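Local structure of putative streptothricin acetyltransferase (Bacillus anthracis, 3PP9) at residues 106-110 and 111-115. The protein probably transfers the acetyl group of acetyl coenzyme A to streptothricin. Residues are numbered along the deposited sequence; the frame is centred on the assembly and turned at random.
Sequences ITVDK and KYRTL. With ACO (acetyl coenzyme *a), chain D.
The guanidinium of Arg113 lies between the backbone of Lys110 and the pantetheine arm of acetyl coenzyme A: Lys110 CA sits 3.4 Å above one face, toward the rim, while C7P of the cofactor lies over the centre of the opposite face. At the edge, in the guanidinium plane, the carbonyl of Val108 receives a nearly straight bond from NE (Arg113 NE to Val108 O 2.8 Å, 167° at the hydrogen) and a weak second one from NH2. With its chain extended from CG to NE, Arg113 reaches back from the turn to the strand end, and NH1 reaches on to Ser25 O. The Tyr112 ring has Lys111 CG over one face near the rim and Asp109 CB at its edge, the carboxylate plane turned 46° from the ring.

The loop linking strand 101-108 to helix 117-131 carries the Arg-x-x-Gly-x-Gly pyrophosphate-binding signature of GNAT enzymes (Arg113, Gly116, Gly118) and illustrates how the fold holds its cofactor. Val108 N lies 2.9 Å from O9P of the pantetheine; Ile106 O accepts from N4P, and Ile106 N donates to the acetyl carbonyl. Within the type II turn from Tyr112 to Leu115, Thr114 N binds pyrophosphate oxygen O4A at 2.8 Å. Between these sites the chain folds on itself, Tyr112 N bonding to Asp109 O (2.9 Å) and Arg113 N to Lys110 O. Bends at chi3 and chi4 curl Lys111 back. Its NZ forms a salt bridge with Asp109 OD2 at 2.9 Å, from the syn side but tilted out of the carboxylate plane. Two waters, each with one weak bond, bridge the amine to OD1, which also accepts from Asp23 N.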
ATOM      1  N   ILE A 106      -9.214  13.673   1.964  1.00 13.57           N
ATOM      2  CA  ILE A 106     -10.458  14.384   1.720  1.00 13.26           C
ATOM      3  C   ILE A 106     -10.765  15.030   3.062  1.00 12.93           C
ATOM      4  O   ILE A 106     -10.750  14.365   4.101  1.00 13.73           O
ATOM      5  CB  ILE A 106     -11.624  13.562   1.158  1.00 13.43           C
ATOM      6  CG1 ILE A 106     -12.869  14.465   0.994  1.00 11.67           C
ATOM      7  CG2 ILE A 106     -11.963  12.346   2.074  1.00 12.86           C
ATOM      8  CD1 ILE A 106     -14.091  13.780   0.396  1.00 13.38           C
ATOM      9  N   THR A 107     -10.984  16.338   3.045  1.00 11.91           N
ATOM     10  CA  THR A 107     -11.300  17.057   4.265  1.00 13.17           C
ATOM     11  C   THR A 107     -12.357  18.111   4.040  1.00 12.88           C
ATOM     12  O   THR A 107     -12.301  18.859   3.073  1.00 13.33           O
ATOM     13  CB  THR A 107     -10.076  17.795   4.830  1.00 13.53           C
ATOM     14  OG1 THR A 107      -9.095  16.847   5.280  1.00 17.22           O
ATOM     15  CG2 THR A 107     -10.456  18.679   6.030  1.00 18.45           C
ATOM     16  N   VAL A 108     -13.335  18.139   4.941  1.00 12.79           N
ATOM     17  CA  VAL A 108     -14.339  19.186   4.965  1.00 13.08           C
ATOM     18  C   VAL A 108     -14.134  19.868   6.337  1.00 13.55           C
ATOM     19  O   VAL A 108     -14.013  19.194   7.382  1.00 13.48           O
ATOM     20  CB  VAL A 108     -15.774  18.655   4.779  1.00 13.41           C
ATOM     21  CG1 VAL A 108     -16.814  19.749   5.087  1.00 13.42           C
ATOM     22  CG2 VAL A 108     -15.951  18.126   3.359  1.00 14.25           C
ATOM     23  N   ASP A 109     -14.046  21.197   6.340  1.00 14.29           N
ATOM     24  CA  ASP A 109     -13.862  21.972   7.570  1.00 16.10           C
ATOM     25  C   ASP A 109     -14.893  21.470   8.584  1.00 16.55           C
ATOM     26  O   ASP A 109     -16.073  21.318   8.259  1.00 15.04           O
ATOM     27  CB  ASP A 109     -14.065  23.457   7.245  1.00 17.10           C
ATOM     28  CG  ASP A 109     -13.644  24.418   8.365  1.00 23.17           C
ATOM     29  OD1 ASP A 109     -12.809  24.090   9.221  1.00 24.08           O
ATOM     30  OD2 ASP A 109     -14.122  25.580   8.325  1.00 30.35           O
ATOM     31  N   LYS A 110     -14.452  21.241   9.816  1.00 16.34           N
ATOM     32  CA  LYS A 110     -15.308  20.679  10.861  1.00 16.72           C
ATOM     33  C   LYS A 110     -16.692  21.292  10.970  1.00 17.18           C
ATOM     34  O   LYS A 110     -17.694  20.564  10.993  1.00 18.72           O
ATOM     35  CB  LYS A 110     -14.607  20.720  12.233  1.00 18.58           C
ATOM     36  CG  LYS A 110     -15.365  19.946  13.309  1.00 24.21           C
ATOM     37  CD  LYS A 110     -14.574  19.829  14.608  1.00 30.06           C
ATOM     38  CE  LYS A 110     -14.466  21.142  15.336  1.00 36.07           C
ATOM     39  NZ  LYS A 110     -13.658  21.060  16.593  1.00 40.77           N
ATOM     40  N   LYS A 111     -16.773  22.614  10.962  1.00 17.78           N
ATOM     41  CA  LYS A 111     -18.069  23.236  11.133  1.00 18.95           C
ATOM     42  C   LYS A 111     -19.084  22.985  10.026  1.00 17.96           C
ATOM     43  O   LYS A 111     -20.266  23.157  10.264  1.00 18.19           O
ATOM     44  CB  LYS A 111     -17.930  24.748  11.374  1.00 21.44           C
ATOM     45  CG  LYS A 111     -17.588  25.540  10.153  1.00 23.73           C
ATOM     46  CD  LYS A 111     -17.511  27.053  10.449  1.00 28.80           C
ATOM     47  CE  LYS A 111     -16.287  27.456  11.276  1.00 30.70           C
ATOM     48  NZ  LYS A 111     -15.033  27.283  10.486  1.00 33.25           N
ATOM     49  N   TYR A 112     -18.633  22.554   8.846  1.00 16.60           N
ATOM     50  CA  TYR A 112     -19.522  22.328   7.719  1.00 17.55           C
ATOM     51  C   TYR A 112     -19.810  20.869   7.387  1.00 17.55           C
ATOM     52  O   TYR A 112     -20.411  20.585   6.343  1.00 19.32           O
ATOM     53  CB  TYR A 112     -18.963  23.001   6.460  1.00 17.46           C
ATOM     54  CG  TYR A 112     -18.854  24.498   6.561  1.00 18.42           C
ATOM     55  CD1 TYR A 112     -19.975  25.280   6.449  1.00 21.23           C
ATOM     56  CD2 TYR A 112     -17.633  25.133   6.750  1.00 20.19           C
ATOM     57  CE1 TYR A 112     -19.894  26.650   6.539  1.00 22.83           C
ATOM     58  CE2 TYR A 112     -17.548  26.520   6.850  1.00 21.34           C
ATOM     59  CZ  TYR A 112     -18.687  27.265   6.740  1.00 22.70           C
ATOM     60  OH  TYR A 112     -18.661  28.644   6.830  1.00 26.89           O
ATOM     61  N   ARG A 113     -19.369  19.946   8.230  1.00 16.97           N
ATOM     62  CA  ARG A 113     -19.607  18.526   7.947  1.00 15.42           C
ATOM     63  C   ARG A 113     -21.056  18.111   8.117  1.00 16.62           C
ATOM     64  O   ARG A 113     -21.819  18.729   8.861  1.00 18.01           O
ATOM     65  CB  ARG A 113     -18.727  17.662   8.814  1.00 15.43           C
ATOM     66  CG  ARG A 113     -17.252  17.830   8.520  1.00 15.95           C
ATOM     67  CD  ARG A 113     -16.392  16.983   9.445  1.00 14.76           C
ATOM     68  NE  ARG A 113     -15.017  17.476   9.398  1.00 13.93           N
ATOM     69  CZ  ARG A 113     -14.111  17.272  10.335  1.00 16.49           C
ATOM     70  NH1 ARG A 113     -14.397  16.515  11.392  1.00 17.56           N
ATOM     71  NH2 ARG A 113     -12.931  17.853  10.230  1.00 15.54           N
ATOM     72  N   THR A 114     -21.383  17.021   7.421  1.00 16.37           N
ATOM     73  CA  THR A 114     -22.698  16.361   7.362  1.00 16.59           C
ATOM     74  C   THR A 114     -23.738  17.126   6.524  1.00 17.39           C
ATOM     75  O   THR A 114     -24.940  16.810   6.565  1.00 19.87           O
ATOM     76  CB  THR A 114     -23.288  16.038   8.755  1.00 17.23           C
ATOM     77  OG1 THR A 114     -23.830  17.205   9.366  1.00 18.18           O
ATOM     78  CG2 THR A 114     -22.219  15.378   9.657  1.00 19.50           C
ATOM     79  N   LEU A 115     -23.257  18.097   5.756  1.00 15.86           N
ATOM     80  CA  LEU A 115     -24.093  18.953   4.898  1.00 17.03           C
ATOM     81  C   LEU A 115     -23.904  18.689   3.396  1.00 17.44           C
ATOM     82  O   LEU A 115     -24.309  19.511   2.559  1.00 18.75           O
ATOM     83  CB  LEU A 115     -23.823  20.429   5.225  1.00 17.13           C
ATOM     84  CG  LEU A 115     -24.162  20.824   6.667  1.00 18.12           C
ATOM     85  CD1 LEU A 115     -23.717  22.266   6.950  1.00 17.89           C
ATOM     86  CD2 LEU A 115     -25.648  20.629   6.995  1.00 22.22           C
TER
HETATM   87  N1A ACO D 185     -21.312   9.138  10.543  1.00 29.02           N
HETATM   88  C2A ACO D 185     -22.188   8.493   9.749  1.00 28.70           C
HETATM   89  N3A ACO D 185     -22.446   8.867   8.487  1.00 30.20           N
HETATM   90  C4A ACO D 185     -21.808   9.942   7.957  1.00 29.28           C
HETATM   91  C5A ACO D 185     -20.858  10.696   8.778  1.00 27.75           C
HETATM   92  C6A ACO D 185     -20.637  10.237  10.147  1.00 26.25           C
HETATM   93  N6A ACO D 185     -19.769  10.905  10.931  1.00 27.51           N
HETATM   94  N7A ACO D 185     -20.388  11.703   8.033  1.00 28.73           N
HETATM   95  C8A ACO D 185     -20.989  11.613   6.825  1.00 29.44           C
HETATM   96  N9A ACO D 185     -21.825  10.559   6.782  1.00 30.82           N
HETATM   97  C1B ACO D 185     -22.705  10.160   5.671  1.00 32.60           C
HETATM   98  C2B ACO D 185     -23.823  11.201   5.591  1.00 32.87           C
HETATM   99  O2B ACO D 185     -24.932  10.973   6.471  1.00 34.62           O
HETATM  100  C3B ACO D 185     -24.223  11.154   4.141  1.00 33.63           C
HETATM  101  O3B ACO D 185     -25.178  10.119   3.959  1.00 39.84           O
HETATM  102  P3B ACO D 185     -26.462  10.273   3.006  1.00 45.17           P
HETATM  103  O7A ACO D 185     -25.885  10.482   1.621  1.00 46.89           O
HETATM  104  O8A ACO D 185     -27.176  11.471   3.578  1.00 46.64           O
HETATM  105  O9A ACO D 185     -27.155   8.941   3.211  1.00 46.64           O
HETATM  106  C4B ACO D 185     -22.935  10.791   3.427  1.00 29.78           C
HETATM  107  O4B ACO D 185     -22.076  10.169   4.395  1.00 29.58           O
HETATM  108  C5B ACO D 185     -22.270  12.024   2.826  1.00 26.71           C
HETATM  109  O5B ACO D 185     -21.811  12.854   3.896  1.00 19.05           O
HETATM  110  P1A ACO D 185     -21.307  14.350   3.617  1.00 17.15           P
HETATM  111  O1A ACO D 185     -22.159  15.318   4.404  1.00 18.24           O
HETATM  112  O2A ACO D 185     -21.194  14.506   2.129  1.00 18.36           O
HETATM  113  O3A ACO D 185     -19.833  14.255   4.278  1.00 16.50           O
HETATM  114  P2A ACO D 185     -18.958  15.464   4.845  1.00 16.49           P
HETATM  115  O4A ACO D 185     -19.251  15.501   6.317  1.00 15.80           O
HETATM  116  O5A ACO D 185     -19.107  16.724   4.036  1.00 16.83           O
HETATM  117  O6A ACO D 185     -17.447  14.956   4.582  1.00 15.39           O
HETATM  118  CBP ACO D 185     -15.572  13.784   5.525  1.00 13.83           C
HETATM  119  CCP ACO D 185     -17.002  13.679   5.012  1.00 16.22           C
HETATM  120  CDP ACO D 185     -15.066  12.386   5.853  1.00 16.43           C
HETATM  121  CEP ACO D 185     -14.693  14.422   4.451  1.00 15.99           C
HETATM  122  CAP ACO D 185     -15.531  14.663   6.782  1.00 14.88           C
HETATM  123  OAP ACO D 185     -16.173  13.958   7.879  1.00 18.77           O
HETATM  124  C9P ACO D 185     -14.145  15.013   7.241  1.00 14.07           C
HETATM  125  O9P ACO D 185     -13.514  15.898   6.719  1.00 13.62           O
HETATM  126  N8P ACO D 185     -13.613  14.329   8.262  1.00 15.01           N
HETATM  127  C7P ACO D 185     -12.294  14.630   8.826  1.00 17.19           C
HETATM  128  C6P ACO D 185     -11.151  14.307   7.901  1.00 15.87           C
HETATM  129  C5P ACO D 185     -11.220  12.854   7.526  1.00 17.41           C
HETATM  130  O5P ACO D 185     -11.489  11.996   8.347  1.00 17.15           O
HETATM  131  N4P ACO D 185     -10.977  12.555   6.269  1.00 16.28           N
HETATM  132  C3P ACO D 185     -10.991  11.203   5.741  1.00 17.01           C
HETATM  133  C2P ACO D 185      -9.644  10.579   6.103  1.00 19.97           C
HETATM  134  S1P ACO D 185      -9.268   9.168   5.084  1.00 20.00           S
HETATM  135  C   ACO D 185      -8.741   9.884   3.647  1.00 20.28           C
HETATM  136  O   ACO D 185      -8.730  11.091   3.528  1.00 19.33           O
HETATM  137  CH3 ACO D 185      -8.307   9.005   2.525  1.00 19.76           C
HETATM  138  O   HOH W   1     -14.491  24.334  11.455  1.00 14.11           O
HETATM  139  O   HOH W   2     -11.902  26.171  10.652  1.00 31.24           O